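Long-range contact in possible substrate binding protein of ABC transporter system (Rhodopseudomonas palustris, PDB 3N0X), which probably serves as the substrate-binding component of an ABC transporter for branched-chain amino acids or related compounds: residues L65-Q70 / V92-K98. Numbering follows the deposited sequence. Where two conformers were deposited one is given.
Sequences LAEAYQ and VAEENKK
Lys98 NZ donates to Tyr69 O at 2.8 Å, lying in the carbonyl plane on a lone pair, and bonds also to the backbone oxygen of Ala74, so the Lys98 ammonium, just beyond the Schellman motif at Lys97, links the last turn of helix 58-70 to the chain that follows it. Helices 58-70 and 83-96 are neighbours in the Rossmann-like lobe of a periplasmic binding protein and run in nearly the same direction (26° between the axes of the short segments) against the parallel strands 76-79 and 100-102. A second bond joins the side-chain amides: Gln70 NE2 reaches a lone pair of Asn96 OD1 at 2.8 Å, nearly straight at 167°. The Asn96 amide is held at its other end too, since ND2 donates back to Val92 O, which also takes the Asn96 backbone N from the opposite face.

Inward lies Tyr69, its hydroxyl bonded to the backbone oxygen of Ile99. Lys98 CB sits over one ring face, 3.6 Å from the centroid, in a CH-pi contact, and the extended lysine chain runs back toward Tyr69 O, its CD passing 3.2 Å from Tyr69 CD1. A leucine in place of Tyr69 would probably leave Lys98 CB without its aromatic platform and Ile99 O without its hydroxyl partner. One turn nearer the N-terminal ends, Val92 CG1 packs against Leu65 CG and over the Ala66 backbone, 3.7 Å from Ala66 N.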
ATOM      1  N   LEU A  65       8.973  18.908   7.708  1.00 17.52           N
ATOM      2  CA  LEU A  65       8.541  18.166   8.885  1.00 15.63           C
ATOM      3  C   LEU A  65       9.072  18.797  10.171  1.00 16.47           C
ATOM      4  O   LEU A  65       8.358  18.892  11.156  1.00 16.79           O
ATOM      5  CB  LEU A  65       8.948  16.692   8.805  1.00 16.05           C
ATOM      6  CG  LEU A  65       8.545  15.808   9.989  1.00 16.14           C
ATOM      7  CD1 LEU A  65       7.009  15.847  10.213  1.00 17.51           C
ATOM      8  CD2 LEU A  65       9.039  14.354   9.824  1.00 16.35           C
ATOM      9  N   ALA A  66      10.340  19.203  10.151  1.00 18.51           N
ATOM     10  CA  ALA A  66      10.905  19.915  11.275  1.00 19.91           C
ATOM     11  C   ALA A  66      10.118  21.187  11.559  1.00 19.44           C
ATOM     12  O   ALA A  66       9.773  21.489  12.693  1.00 20.62           O
ATOM     13  CB  ALA A  66      12.390  20.238  11.016  1.00 19.91           C
ATOM     14  N   GLU A  67       9.813  21.927  10.501  1.00 19.68           N
ATOM     15  CA  GLU A  67       9.011  23.133  10.651  1.00 21.65           C
ATOM     16  C   GLU A  67       7.633  22.840  11.260  1.00 20.04           C
ATOM     17  O   GLU A  67       7.122  23.595  12.098  1.00 21.53           O
ATOM     18  CB  GLU A  67       8.849  23.830   9.296  1.00 22.61           C
ATOM     19  CG  GLU A  67       8.126  25.161   9.401  1.00 30.75           C
ATOM     20  CD  GLU A  67       8.116  25.925   8.086  1.00 38.56           C
ATOM     21  OE1 GLU A  67       7.257  25.624   7.227  1.00 41.73           O
ATOM     22  OE2 GLU A  67       8.948  26.850   7.938  1.00 44.50           O
ATOM     23  N   ALA A  68       7.034  21.730  10.860  1.00 19.25           N
ATOM     24  CA  ALA A  68       5.741  21.338  11.402  1.00 18.42           C
ATOM     25  C   ALA A  68       5.789  21.114  12.892  1.00 18.99           C
ATOM     26  O   ALA A  68       4.914  21.571  13.613  1.00 20.99           O
ATOM     27  CB  ALA A  68       5.211  20.091  10.687  1.00 18.14           C
ATOM     28  N   TYR A  69       6.782  20.369  13.346  1.00 18.50           N
ATOM     29  CA  TYR A  69       6.930  20.086  14.752  1.00 18.79           C
ATOM     30  C   TYR A  69       7.358  21.289  15.585  1.00 21.29           C
ATOM     31  O   TYR A  69       6.918  21.451  16.723  1.00 25.11           O
ATOM     32  CB  TYR A  69       7.953  18.983  14.938  1.00 19.82           C
ATOM     33  CG  TYR A  69       7.540  17.593  14.465  1.00 16.37           C
ATOM     34  CD1 TYR A  69       6.232  17.091  14.663  1.00 17.19           C
ATOM     35  CD2 TYR A  69       8.482  16.742  13.888  1.00 17.52           C
ATOM     36  CE1 TYR A  69       5.914  15.796  14.255  1.00 17.18           C
ATOM     37  CE2 TYR A  69       8.179  15.482  13.491  1.00 17.09           C
ATOM     38  CZ  TYR A  69       6.901  14.994  13.667  1.00 16.56           C
ATOM     39  OH  TYR A  69       6.622  13.715  13.256  1.00 18.62           O
ATOM     40  N   GLN A  70       8.248  22.094  15.030  1.00 21.29           N
ATOM     41  CA  GLN A  70       8.887  23.171  15.799  1.00 23.94           C
ATOM     42  C   GLN A  70       8.285  24.573  15.718  0.50 25.74           C
ATOM     43  O   GLN A  70       8.411  25.341  16.669  0.50 27.81           O
ATOM     44  CB  GLN A  70      10.317  23.369  15.312  1.00 24.06           C
ATOM     45  CG  GLN A  70      11.208  22.172  15.666  1.00 27.10           C
ATOM     46  CD  GLN A  70      12.518  22.144  14.913  1.00 32.27           C
ATOM     47  OE1 GLN A  70      12.902  23.123  14.280  1.00 35.46           O
ATOM     48  NE2 GLN A  70      13.211  21.013  14.975  1.00 33.00           N
ATOM     49  N   VAL A  92      14.010  12.948  11.714  1.00 17.67           N
ATOM     50  CA  VAL A  92      13.411  14.201  12.188  1.00 18.78           C
ATOM     51  C   VAL A  92      12.378  13.943  13.290  1.00 17.30           C
ATOM     52  O   VAL A  92      12.284  14.684  14.270  1.00 18.77           O
ATOM     53  CB  VAL A  92      12.792  14.994  11.017  1.00 18.99           C
ATOM     54  CG1 VAL A  92      12.190  16.294  11.512  1.00 20.13           C
ATOM     55  CG2 VAL A  92      13.865  15.236   9.939  1.00 20.10           C
ATOM     56  N   ALA A  93      11.601  12.881  13.121  1.00 16.62           N
ATOM     57  CA  ALA A  93      10.673  12.483  14.160  1.00 16.34           C
ATOM     58  C   ALA A  93      11.399  12.184  15.467  1.00 18.01           C
ATOM     59  O   ALA A  93      11.012  12.664  16.529  1.00 17.12           O
ATOM     60  CB  ALA A  93       9.836  11.261  13.709  1.00 17.17           C
ATOM     61  N   GLU A  94      12.495  11.428  15.378  1.00 17.65           N
ATOM     62  CA  GLU A  94      13.272  11.097  16.557  1.00 18.73           C
ATOM     63  C   GLU A  94      13.889  12.354  17.172  1.00 17.76           C
ATOM     64  O   GLU A  94      13.871  12.509  18.397  1.00 18.31           O
ATOM     65  CB  GLU A  94      14.362  10.053  16.242  1.00 20.54           C
ATOM     66  CG  GLU A  94      15.227   9.698  17.452  1.00 21.65           C
ATOM     67  CD  GLU A  94      16.266   8.602  17.166  1.00 29.35           C
ATOM     68  OE1 GLU A  94      15.905   7.560  16.607  1.00 24.93           O
ATOM     69  OE2 GLU A  94      17.436   8.766  17.557  1.00 36.18           O
ATOM     70  N   GLU A  95      14.449  13.243  16.346  1.00 17.96           N
ATOM     71  CA  GLU A  95      15.094  14.469  16.862  1.00 19.43           C
ATOM     72  C   GLU A  95      14.128  15.342  17.664  1.00 18.05           C
ATOM     73  O   GLU A  95      14.487  15.895  18.685  1.00 19.05           O
ATOM     74  CB  GLU A  95      15.732  15.270  15.714  1.00 19.47           C
ATOM     75  CG  GLU A  95      16.355  16.621  16.124  1.00 28.72           C
ATOM     76  N   ASN A  96      12.894  15.455  17.162  1.00 17.29           N
ATOM     77  CA  ASN A  96      11.859  16.256  17.797  1.00 17.91           C
ATOM     78  C   ASN A  96      10.996  15.531  18.825  1.00 18.29           C
ATOM     79  O   ASN A  96      10.157  16.160  19.453  1.00 18.97           O
ATOM     80  CB  ASN A  96      10.987  16.844  16.701  1.00 17.21           C
ATOM     81  CG  ASN A  96      11.733  17.894  15.924  1.00 20.65           C
ATOM     82  OD1 ASN A  96      11.871  19.022  16.404  1.00 26.08           O
ATOM     83  ND2 ASN A  96      12.297  17.518  14.771  1.00 21.76           N
ATOM     84  N   LYS A  97      11.227  14.221  18.982  1.00 18.51           N
ATOM     85  CA  LYS A  97      10.460  13.369  19.899  0.60 17.42           C
ATOM     86  C   LYS A  97       8.959  13.511  19.651  1.00 17.49           C
ATOM     87  O   LYS A  97       8.178  13.712  20.559  1.00 17.48           O
ATOM     88  CB  LYS A  97      10.819  13.619  21.365  0.60 19.34           C
ATOM     89  CG  LYS A  97      12.256  13.265  21.712  0.60 18.85           C
ATOM     90  CD  LYS A  97      12.538  13.446  23.187  0.60 19.08           C
ATOM     91  CE  LYS A  97      13.982  13.070  23.545  0.60 19.68           C
ATOM     92  NZ  LYS A  97      14.178  13.211  25.021  0.60 20.55           N
ATOM     93  N   LYS A  98       8.598  13.378  18.375  1.00 16.75           N
ATOM     94  CA  LYS A  98       7.212  13.428  17.938  0.60 16.47           C
ATOM     95  C   LYS A  98       6.959  12.284  16.945  1.00 16.09           C
ATOM     96  O   LYS A  98       7.856  11.845  16.233  1.00 15.31           O
ATOM     97  CB  LYS A  98       6.867  14.817  17.369  0.60 16.76           C
ATOM     98  CG  LYS A  98       6.707  15.907  18.450  0.60 21.63           C
ATOM     99  CD  LYS A  98       6.111  17.194  17.892  0.60 25.24           C
ATOM    100  CE  LYS A  98       5.836  18.265  18.965  0.60 25.97           C
ATOM    101  NZ  LYS A  98       5.545  19.627  18.419  0.60 16.72           N
TER